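Local coordinates for mRNA-binding protein PUF3 (Saccharomyces cerevisiae, PDB 3K49) that binds the 3'-UTR of COX17 mRNA through its Pumilio homology domain, promotes its deadenylation and decay, and localizes mRNAs for mitochondrial proteins near mitochondria, at residues His176-Ser181 against Ile213-Gln218; Tyr224-Val229 against Gln245-Thr250. One frame throughout, in Å; residues are numbered along the deposited sequence.

Contact 1: His176-Ser181 against Ile213-Gln218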
ATOM      1  N   HIS A 176      -6.055   0.381  19.913  1.00 55.03           N
ATOM      2  CA  HIS A 176      -5.548  -0.709  19.088  1.00 49.36           C
ATOM      3  C   HIS A 176      -4.553  -0.259  18.035  1.00 40.83           C
ATOM      4  O   HIS A 176      -3.985  -1.085  17.325  1.00 44.25           O
ATOM      5  CB  HIS A 176      -6.703  -1.463  18.442  1.00 52.67           C
ATOM      6  CG  HIS A 176      -7.769  -1.872  19.409  1.00 61.90           C
ATOM      7  ND1 HIS A 176      -7.770  -3.092  20.052  1.00 57.36           N
ATOM      8  CD2 HIS A 176      -8.879  -1.224  19.844  1.00 57.19           C
ATOM      9  CE1 HIS A 176      -8.826  -3.177  20.835  1.00 60.49           C
ATOM     10  NE2 HIS A 176      -9.521  -2.055  20.723  1.00 63.66           N
ATOM     11  N   ILE A 177      -4.311   1.047  17.968  1.00 46.66           N
ATOM     12  CA  ILE A 177      -3.545   1.632  16.870  1.00 41.40           C
ATOM     13  C   ILE A 177      -2.112   1.133  16.748  1.00 43.29           C
ATOM     14  O   ILE A 177      -1.642   0.896  15.640  1.00 41.18           O
ATOM     15  CB  ILE A 177      -3.579   3.170  16.913  1.00 50.53           C
ATOM     16  CG1 ILE A 177      -5.006   3.663  16.667  1.00 57.16           C
ATOM     17  CG2 ILE A 177      -2.629   3.768  15.876  1.00 43.51           C
ATOM     18  CD1 ILE A 177      -5.211   5.123  17.018  1.00 60.61           C
ATOM     19  N   TYR A 178      -1.405   0.969  17.864  1.00 50.51           N
ATOM     20  CA  TYR A 178      -0.058   0.408  17.771  1.00 50.51           C
ATOM     21  C   TYR A 178      -0.095  -1.036  17.272  1.00 46.70           C
ATOM     22  O   TYR A 178       0.625  -1.411  16.338  1.00 51.35           O
ATOM     23  CB  TYR A 178       0.718   0.474  19.089  1.00 53.80           C
ATOM     24  CG  TYR A 178       1.989  -0.338  18.990  1.00 52.79           C
ATOM     25  CD1 TYR A 178       3.112   0.177  18.358  1.00 48.28           C
ATOM     26  CD2 TYR A 178       2.046  -1.646  19.473  1.00 68.39           C
ATOM     27  CE1 TYR A 178       4.270  -0.568  18.233  1.00 60.12           C
ATOM     28  CE2 TYR A 178       3.206  -2.402  19.364  1.00 68.87           C
ATOM     29  CZ  TYR A 178       4.318  -1.857  18.746  1.00 70.95           C
ATOM     30  OH  TYR A 178       5.476  -2.606  18.632  1.00 59.16           O
ATOM     31  N   HIS A 179      -0.937  -1.846  17.897  1.00 46.28           N
ATOM     32  CA  HIS A 179      -1.121  -3.216  17.448  1.00 44.93           C
ATOM     33  C   HIS A 179      -1.346  -3.259  15.937  1.00 54.38           C
ATOM     34  O   HIS A 179      -0.640  -3.976  15.223  1.00 56.56           O
ATOM     35  CB  HIS A 179      -2.296  -3.861  18.178  1.00 48.13           C
ATOM     36  CG  HIS A 179      -2.575  -5.268  17.748  1.00 80.50           C
ATOM     37  ND1 HIS A 179      -3.621  -5.600  16.909  1.00 79.18           N
ATOM     38  CD2 HIS A 179      -1.946  -6.433  18.038  1.00 74.55           C
ATOM     39  CE1 HIS A 179      -3.623  -6.905  16.705  1.00 82.29           C
ATOM     40  NE2 HIS A 179      -2.618  -7.433  17.379  1.00 84.09           N
ATOM     41  N   LEU A 180      -2.314  -2.475  15.451  1.00 43.00           N
ATOM     42  CA  LEU A 180      -2.669  -2.487  14.026  1.00 49.57           C
ATOM     43  C   LEU A 180      -1.509  -2.063  13.130  1.00 53.19           C
ATOM     44  O   LEU A 180      -1.382  -2.544  11.997  1.00 42.62           O
ATOM     45  CB  LEU A 180      -3.881  -1.586  13.737  1.00 48.62           C
ATOM     46  CG  LEU A 180      -5.250  -2.004  14.265  1.00 48.40           C
ATOM     47  CD1 LEU A 180      -6.277  -0.887  14.027  1.00 48.74           C
ATOM     48  CD2 LEU A 180      -5.681  -3.312  13.600  1.00 41.08           C
ATOM     49  N   SER A 181      -0.673  -1.164  13.645  1.00 44.64           N
ATOM     50  CA  SER A 181       0.434  -0.593  12.872  1.00 38.40           C
ATOM     51  C   SER A 181       1.567  -1.582  12.663  1.00 42.91           C
ATOM     52  O   SER A 181       2.465  -1.326  11.860  1.00 33.07           O
ATOM     53  CB  SER A 181       0.971   0.663  13.553  1.00 43.02           C
ATOM     54  OG  SER A 181      -0.045   1.639  13.646  1.00 42.07           O
ATOM     55  N   ILE A 213       8.254   4.662  18.503  1.00 40.86           N
ATOM     56  CA  ILE A 213       8.973   4.813  17.237  1.00 36.34           C
ATOM     57  C   ILE A 213      10.104   3.814  17.050  1.00 42.66           C
ATOM     58  O   ILE A 213      10.282   3.300  15.941  1.00 46.47           O
ATOM     59  CB  ILE A 213       9.597   6.209  17.105  1.00 36.15           C
ATOM     60  CG1 ILE A 213       8.513   7.280  17.044  1.00 36.20           C
ATOM     61  CG2 ILE A 213      10.499   6.273  15.881  1.00 41.04           C
ATOM     62  CD1 ILE A 213       9.044   8.694  17.155  1.00 59.99           C
ATOM     63  N   PRO A 214      10.896   3.554  18.119  1.00 43.44           N
ATOM     64  CA  PRO A 214      11.925   2.504  18.043  1.00 46.56           C
ATOM     65  C   PRO A 214      11.392   1.126  17.630  1.00 51.50           C
ATOM     66  O   PRO A 214      12.024   0.458  16.813  1.00 54.64           O
ATOM     67  CB  PRO A 214      12.477   2.440  19.472  1.00 47.84           C
ATOM     68  CG  PRO A 214      12.271   3.811  20.033  1.00 42.58           C
ATOM     69  CD  PRO A 214      10.997   4.341  19.367  1.00 45.41           C
ATOM     70  N   TYR A 215      10.263   0.692  18.182  1.00 51.70           N
ATOM     71  CA  TYR A 215       9.717  -0.602  17.777  1.00 53.47           C
ATOM     72  C   TYR A 215       9.209  -0.539  16.347  1.00 43.22           C
ATOM     73  O   TYR A 215       9.472  -1.440  15.547  1.00 54.39           O
ATOM     74  CB  TYR A 215       8.603  -1.070  18.712  1.00 50.93           C
ATOM     75  CG  TYR A 215       8.964  -0.974  20.166  1.00 58.91           C
ATOM     76  CD1 TYR A 215       8.461   0.052  20.962  1.00 67.81           C
ATOM     77  CD2 TYR A 215       9.827  -1.897  20.748  1.00 75.70           C
ATOM     78  CE1 TYR A 215       8.803   0.151  22.312  1.00 71.74           C
ATOM     79  CE2 TYR A 215      10.175  -1.810  22.091  1.00 74.54           C
ATOM     80  CZ  TYR A 215       9.659  -0.785  22.868  1.00 72.15           C
ATOM     81  OH  TYR A 215      10.000  -0.700  24.198  1.00 76.55           O
ATOM     82  N   LEU A 216       8.480   0.525  16.028  1.00 42.31           N
ATOM     83  CA  LEU A 216       7.919   0.694  14.680  1.00 40.64           C
ATOM     84  C   LEU A 216       8.994   0.692  13.607  1.00 36.30           C
ATOM     85  O   LEU A 216       8.843   0.055  12.574  1.00 44.20           O
ATOM     86  CB  LEU A 216       7.079   1.964  14.590  1.00 37.07           C
ATOM     87  CG  LEU A 216       5.846   1.938  15.497  1.00 41.57           C
ATOM     88  CD1 LEU A 216       5.424   3.341  15.904  1.00 45.75           C
ATOM     89  CD2 LEU A 216       4.700   1.195  14.838  1.00 45.92           C
ATOM     90  N   ILE A 217      10.096   1.387  13.852  1.00 39.83           N
ATOM     91  CA  ILE A 217      11.138   1.488  12.838  1.00 36.06           C
ATOM     92  C   ILE A 217      11.693   0.120  12.434  1.00 39.18           C
ATOM     93  O   ILE A 217      12.103  -0.089  11.293  1.00 37.00           O
ATOM     94  CB  ILE A 217      12.258   2.429  13.290  1.00 45.06           C
ATOM     95  CG1 ILE A 217      11.749   3.871  13.320  1.00 38.45           C
ATOM     96  CG2 ILE A 217      13.494   2.292  12.401  1.00 43.34           C
ATOM     97  CD1 ILE A 217      12.855   4.886  13.674  1.00 39.14           C
ATOM     98  N   GLN A 218      11.688  -0.819  13.368  1.00 41.31           N
ATOM     99  CA  GLN A 218      12.365  -2.085  13.141  1.00 44.64           C
ATOM    100  C   GLN A 218      11.405  -3.223  12.851  1.00 43.47           C
ATOM    101  O   GLN A 218      11.829  -4.341  12.566  1.00 41.62           O
ATOM    102  CB  GLN A 218      13.225  -2.444  14.353  1.00 53.18           C
ATOM    103  CG  GLN A 218      14.172  -1.351  14.749  1.00 54.29           C
ATOM    104  CD  GLN A 218      14.852  -1.632  16.059  1.00 55.50           C
ATOM    105  OE1 GLN A 218      15.522  -2.651  16.214  1.00 60.56           O
ATOM    106  NE2 GLN A 218      14.693  -0.720  17.017  1.00 55.73           N
TER

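Contact 2: Tyr224-Val229 against Gln245-Thr250. With nucleotides of chain B.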
ATOM      1  N   TYR A 224       6.815   0.730   7.467  1.00 39.45           N
ATOM      2  CA  TYR A 224       6.147   1.405   6.359  1.00 37.43           C
ATOM      3  C   TYR A 224       5.364   2.604   6.872  1.00 37.92           C
ATOM      4  O   TYR A 224       5.321   3.638   6.219  1.00 41.64           O
ATOM      5  CB  TYR A 224       5.234   0.452   5.600  1.00 33.53           C
ATOM      6  CG  TYR A 224       5.987  -0.582   4.798  1.00 37.58           C
ATOM      7  CD1 TYR A 224       6.087  -1.896   5.240  1.00 33.82           C
ATOM      8  CD2 TYR A 224       6.604  -0.244   3.598  1.00 36.08           C
ATOM      9  CE1 TYR A 224       6.771  -2.848   4.502  1.00 31.88           C
ATOM     10  CE2 TYR A 224       7.292  -1.187   2.855  1.00 31.80           C
ATOM     11  CZ  TYR A 224       7.369  -2.482   3.312  1.00 39.16           C
ATOM     12  OH  TYR A 224       8.054  -3.416   2.577  1.00 45.29           O
ATOM     13  N   VAL A 225       4.753   2.466   8.045  1.00 38.39           N
ATOM     14  CA  VAL A 225       4.011   3.571   8.640  1.00 35.04           C
ATOM     15  C   VAL A 225       4.963   4.723   8.926  1.00 47.34           C
ATOM     16  O   VAL A 225       4.613   5.904   8.775  1.00 43.10           O
ATOM     17  CB  VAL A 225       3.335   3.157   9.964  1.00 39.39           C
ATOM     18  CG1 VAL A 225       2.559   4.330  10.559  1.00 33.21           C
ATOM     19  CG2 VAL A 225       2.422   1.971   9.745  1.00 34.80           C
ATOM     20  N   ILE A 226       6.176   4.370   9.349  1.00 40.39           N
ATOM     21  CA  ILE A 226       7.189   5.373   9.631  1.00 43.60           C
ATOM     22  C   ILE A 226       7.545   6.090   8.330  1.00 45.11           C
ATOM     23  O   ILE A 226       7.643   7.311   8.286  1.00 47.20           O
ATOM     24  CB  ILE A 226       8.491   4.750  10.244  1.00 51.06           C
ATOM     25  CG1 ILE A 226       8.220   4.074  11.596  1.00 30.82           C
ATOM     26  CG2 ILE A 226       9.576   5.806  10.366  1.00 26.83           C
ATOM     27  CD1 ILE A 226       7.494   4.967  12.587  1.00 34.22           C
ATOM     28  N   GLN A 227       7.753   5.313   7.275  1.00 39.84           N
ATOM     29  CA  GLN A 227       8.139   5.866   5.989  1.00 38.59           C
ATOM     30  C   GLN A 227       7.089   6.813   5.448  1.00 45.14           C
ATOM     31  O   GLN A 227       7.409   7.836   4.836  1.00 38.36           O
ATOM     32  CB  GLN A 227       8.391   4.742   5.000  1.00 32.80           C
ATOM     33  CG  GLN A 227       9.568   3.898   5.401  1.00 44.57           C
ATOM     34  CD  GLN A 227       9.919   2.854   4.368  1.00 50.02           C
ATOM     35  OE1 GLN A 227      10.401   3.175   3.276  1.00 48.43           O
ATOM     36  NE2 GLN A 227       9.705   1.591   4.717  1.00 43.20           N
ATOM     37  N   TYR A 228       5.829   6.479   5.688  1.00 41.49           N
ATOM     38  CA  TYR A 228       4.751   7.322   5.208  1.00 40.96           C
ATOM     39  C   TYR A 228       4.759   8.648   5.952  1.00 42.01           C
ATOM     40  O   TYR A 228       4.529   9.684   5.349  1.00 43.62           O
ATOM     41  CB  TYR A 228       3.379   6.641   5.343  1.00 45.15           C
ATOM     42  CG  TYR A 228       2.256   7.578   4.976  1.00 50.43           C
ATOM     43  CD1 TYR A 228       1.950   7.835   3.643  1.00 51.52           C
ATOM     44  CD2 TYR A 228       1.534   8.243   5.963  1.00 54.37           C
ATOM     45  CE1 TYR A 228       0.943   8.706   3.304  1.00 55.16           C
ATOM     46  CE2 TYR A 228       0.524   9.119   5.635  1.00 50.43           C
ATOM     47  CZ  TYR A 228       0.235   9.351   4.303  1.00 60.70           C
ATOM     48  OH  TYR A 228      -0.775  10.223   3.961  1.00 65.84           O
ATOM     49  N   VAL A 229       5.009   8.614   7.260  1.00 39.84           N
ATOM     50  CA  VAL A 229       5.137   9.851   8.031  1.00 45.14           C
ATOM     51  C   VAL A 229       6.333  10.686   7.580  1.00 34.59           C
ATOM     52  O   VAL A 229       6.236  11.906   7.477  1.00 38.19           O
ATOM     53  CB  VAL A 229       5.289   9.579   9.528  1.00 50.29           C
ATOM     54  CG1 VAL A 229       5.418  10.891  10.274  1.00 40.62           C
ATOM     55  CG2 VAL A 229       4.104   8.755  10.041  1.00 46.59           C
ATOM     56  N   GLN A 245      10.157  14.809  13.423  1.00 49.01           N
ATOM     57  CA  GLN A 245      11.385  15.142  14.127  1.00 51.05           C
ATOM     58  C   GLN A 245      11.854  14.003  15.060  1.00 54.62           C
ATOM     59  O   GLN A 245      13.025  13.621  15.035  1.00 49.93           O
ATOM     60  CB  GLN A 245      11.216  16.458  14.900  1.00 61.22           C
ATOM     61  CG  GLN A 245      12.482  16.948  15.622  1.00 61.63           C
ATOM     62  CD  GLN A 245      13.617  17.298  14.666  1.00 50.98           C
ATOM     63  OE1 GLN A 245      13.379  17.699  13.535  1.00 57.05           O
ATOM     64  NE2 GLN A 245      14.853  17.142  15.122  1.00 48.94           N
ATOM     65  N   GLU A 246      10.944  13.456  15.869  1.00 47.24           N
ATOM     66  CA  GLU A 246      11.282  12.326  16.752  1.00 47.80           C
ATOM     67  C   GLU A 246      11.767  11.116  15.973  1.00 44.94           C
ATOM     68  O   GLU A 246      12.485  10.274  16.500  1.00 44.06           O
ATOM     69  CB  GLU A 246      10.087  11.915  17.626  1.00 46.77           C
ATOM     70  CG  GLU A 246       9.279  13.109  18.132  1.00 70.40           C
ATOM     71  CD  GLU A 246       7.893  12.740  18.638  1.00 79.52           C
ATOM     72  OE1 GLU A 246       7.795  11.879  19.546  1.00 82.34           O
ATOM     73  OE2 GLU A 246       6.909  13.326  18.126  1.00 75.07           O
ATOM     74  N   ILE A 247      11.347  11.008  14.719  1.00 51.61           N
ATOM     75  CA  ILE A 247      11.771   9.883  13.905  1.00 49.44           C
ATOM     76  C   ILE A 247      13.202  10.128  13.470  1.00 41.31           C
ATOM     77  O   ILE A 247      14.053   9.259  13.614  1.00 49.51           O
ATOM     78  CB  ILE A 247      10.860   9.664  12.690  1.00 41.78           C
ATOM     79  CG1 ILE A 247       9.458   9.249  13.141  1.00 36.01           C
ATOM     80  CG2 ILE A 247      11.452   8.604  11.793  1.00 35.90           C
ATOM     81  CD1 ILE A 247       8.371   9.473  12.091  1.00 33.94           C
ATOM     82  N   ILE A 248      13.459  11.326  12.955  1.00 37.10           N
ATOM     83  CA  ILE A 248      14.807  11.743  12.614  1.00 42.29           C
ATOM     84  C   ILE A 248      15.747  11.638  13.833  1.00 50.76           C
ATOM     85  O   ILE A 248      16.838  11.055  13.769  1.00 43.27           O
ATOM     86  CB  ILE A 248      14.818  13.203  12.133  1.00 45.02           C
ATOM     87  CG1 ILE A 248      13.941  13.378  10.889  1.00 53.06           C
ATOM     88  CG2 ILE A 248      16.235  13.652  11.854  1.00 45.36           C
ATOM     89  CD1 ILE A 248      14.375  12.539   9.695  1.00 53.51           C
ATOM     90  N   GLU A 249      15.322  12.216  14.949  1.00 53.62           N
ATOM     91  CA  GLU A 249      16.143  12.195  16.152  1.00 56.71           C
ATOM     92  C   GLU A 249      16.440  10.769  16.542  1.00 47.39           C
ATOM     93  O   GLU A 249      17.578  10.456  16.866  1.00 50.07           O
ATOM     94  CB  GLU A 249      15.480  12.960  17.295  1.00 52.57           C
ATOM     95  CG  GLU A 249      15.491  14.467  17.079  1.00 51.74           C
ATOM     96  CD  GLU A 249      14.453  15.195  17.928  1.00 78.77           C
ATOM     97  OE1 GLU A 249      13.510  14.537  18.429  1.00 74.17           O
ATOM     98  OE2 GLU A 249      14.576  16.433  18.085  1.00 82.48           O
ATOM     99  N   THR A 250      15.435   9.897  16.464  1.00 40.36           N
ATOM    100  CA  THR A 250      15.630   8.501  16.843  1.00 34.11           C
ATOM    101  C   THR A 250      16.557   7.798  15.877  1.00 36.62           C
ATOM    102  O   THR A 250      17.382   6.992  16.292  1.00 37.05           O
ATOM    103  CB  THR A 250      14.313   7.727  16.934  1.00 34.17           C
ATOM    104  OG1 THR A 250      13.441   8.367  17.872  1.00 42.67           O
ATOM    105  CG2 THR A 250      14.578   6.310  17.400  1.00 36.34           C
TER
ATOM    106  P     A B   6       8.149  -7.839   0.096  1.00 70.31           P
ATOM    107  OP1   A B   6       8.007  -9.205  -0.465  1.00 71.59           O
ATOM    108  OP2   A B   6       8.389  -6.695  -0.821  1.00 51.37           O
ATOM    109  O5'   A B   6       6.832  -7.510   0.936  1.00 54.90           O
ATOM    110  C5'   A B   6       6.507  -8.261   2.094  1.00 49.13           C
ATOM    111  C4'   A B   6       5.254  -7.703   2.748  1.00 60.43           C
ATOM    112  O4'   A B   6       5.466  -6.327   3.158  1.00 55.49           O
ATOM    113  C3'   A B   6       4.009  -7.600   1.872  1.00 62.80           C
ATOM    114  O3'   A B   6       3.384  -8.875   1.728  1.00 71.57           O
ATOM    115  C2'   A B   6       3.151  -6.637   2.689  1.00 56.74           C
ATOM    116  O2'   A B   6       2.524  -7.263   3.790  1.00 61.19           O
ATOM    117  C1'   A B   6       4.200  -5.673   3.222  1.00 53.43           C
ATOM    118  N9    A B   6       4.293  -4.418   2.485  1.00 39.44           N
ATOM    119  C8    A B   6       4.953  -4.175   1.304  1.00 39.92           C
ATOM    120  N7    A B   6       4.877  -2.926   0.905  1.00 43.17           N
ATOM    121  C5    A B   6       4.109  -2.312   1.891  1.00 35.62           C
ATOM    122  C6    A B   6       3.672  -0.978   2.058  1.00 37.67           C
ATOM    123  N6    A B   6       3.954  -0.001   1.189  1.00 31.87           N
ATOM    124  N1    A B   6       2.936  -0.690   3.149  1.00 33.14           N
ATOM    125  C2    A B   6       2.652  -1.686   4.005  1.00 43.16           C
ATOM    126  N3    A B   6       2.997  -2.977   3.953  1.00 40.03           N
ATOM    127  C4    A B   6       3.736  -3.221   2.860  1.00 34.32           C
ATOM    128  P     U B   5      14.289  -8.759  -0.150  1.00 76.46           P
ATOM    129  OP1   U B   5      13.769 -10.114   0.142  1.00 58.97           O
ATOM    130  OP2   U B   5      14.216  -8.204  -1.526  1.00 61.17           O
ATOM    131  O5'   U B   5      13.581  -7.711   0.821  1.00 84.45           O
ATOM    132  C5'   U B   5      12.317  -7.163   0.495  1.00 67.48           C
ATOM    133  C4'   U B   5      11.491  -7.055   1.753  1.00 63.40           C
ATOM    134  O4'   U B   5      11.992  -5.971   2.564  1.00 66.16           O
ATOM    135  C3'   U B   5      10.028  -6.714   1.576  1.00 57.64           C
ATOM    136  O3'   U B   5       9.307  -7.894   1.223  1.00 64.98           O
ATOM    137  C2'   U B   5       9.680  -6.245   2.981  1.00 55.05           C
ATOM    138  O2'   U B   5       9.500  -7.341   3.847  1.00 56.19           O
ATOM    139  C1'   U B   5      10.952  -5.486   3.383  1.00 61.12           C
ATOM    140  N1    U B   5      10.878  -4.019   3.220  1.00 46.56           N
ATOM    141  C2    U B   5      10.452  -3.274   4.291  1.00 46.28           C
ATOM    142  O2    U B   5      10.135  -3.772   5.355  1.00 43.30           O
ATOM    143  N3    U B   5      10.403  -1.916   4.076  1.00 37.82           N
ATOM    144  C4    U B   5      10.716  -1.252   2.919  1.00 43.35           C
ATOM    145  O4    U B   5      10.572  -0.036   2.865  1.00 54.69           O
ATOM    146  C5    U B   5      11.154  -2.095   1.848  1.00 43.24           C
ATOM    147  C6    U B   5      11.221  -3.416   2.031  1.00 47.61           C
TER

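Contact 1: His176-Ser181 against Ile213-Gln218
Leu216 sets its CD2 methyl against both Tyr178 and Ser181. This is the tight part of the contact. CD2 of Leu216 lies 3.8 Å from CE1 of Tyr178 and 4.0 Å from CB of Ser181. It meets the tyrosine ring obliquely, and the Tyr178 and Leu216 side chains run antiparallel alongside each other. Tyr178 has CG anti to the backbone N (chi1 170°), which carries its ring over toward helix 213-218. Ser181 turns only its CB to the leucine. Ser181 OG bonds back to Ile177 O at 2.7 Å. The Ser181 backbone N also bonds to Ile177 O, from the opposite face of the carbonyl plane, so two donors grip this oxygen and the hydroxyl is satisfied inside its own helix. The two helices belong to successive Pumilio repeats, 177-181 to repeat 5 and 213-218 to repeat 6. They run nearly parallel, at 20°, with axes 11.3 Å apart, as expected for equivalent helices in a repeat superhelix. Leu209 also touches both Ser181 and Leu216, and Phe212 meets the Tyr178 ring. The solvent side is thinner. There Tyr178 reaches Tyr215 mainly through its hydroxyl, with Tyr178 OH 3.5 Å from CB of Tyr215, and the two side chains cross at about a right angle. CB of Tyr215 makes the touch, while its ring turns off to the outside, and Tyr215 is exposed.

Contact 2: Tyr224-Val229 against Gln245-Thr250
Ile226 and Ile247 both hold CG2 anti to the backbone N, with CG1 beside it (chi1 -62° and -66°). The CG2 methyls of Ile226 and Ile247 are thereby brought to 3.7 Å from each other. The two isoleucines pass side by side, pointing opposite ways. Ile247 also sends CD1 to CG1 of Val229, again at 3.7 Å. One isoleucine thus spans a turn of helix 222-230, touching residues three apart on the same face. All three residues are buried, and the contact between the segments is wholly aliphatic.

The other side of helix 222-230 reads the RNA, as in other Pumilio domains. The Tyr224 ring lies under the base of A6 of chain B, whose C5 sits over the ring centre, 3.4 Å above its plane. Gln227 runs extended beyond CG, and its NE2 donates to O4 of U5 of chain B at 2.6 Å, nearly straight at 164°. NE2 also bonds to Asn223 O, which helps to fix the amide. Without the ring, as with an alanine at Tyr224, one face of the A6 base of chain B would probably lose its aromatic support.

The polar residues of segment 245-250, on helix 238-252, take no part in this contact. Gln245 NE2 bonds to Glu249 OE2, while Gln245 OE1 is held by Gln279. Around the pair, helix 213-218 supplies Ile213 against Ile247 and Ile217 against Ile226. Helix 264-274 touches Ile226 through Val267, and helix 186-196 flanks Tyr224 through Gln191.

Overall arrangement
Contact 1 joins repeats 5 and 6 and is partly buried. Contact 2 is more fully buried: all three touching residues are buried. It is formed inside repeat 6, between helices 222-230 and 238-252, and the two contacts share no helix. Both are apolar. Contact 1 adds tyrosines toward a solvent rim, whereas contact 2 pairs branched aliphatic residues behind a face that meets RNA. Their centres are 11 Å apart, and they touch directly. Leu216 CB lies 3.6 Å from Ile226 CD1, so Leu216 serves contact 1 with CD2 and backs onto Ile226 of contact 2 with CB. Helices 213-218 and 222-230 follow each other in the chain, linking the two.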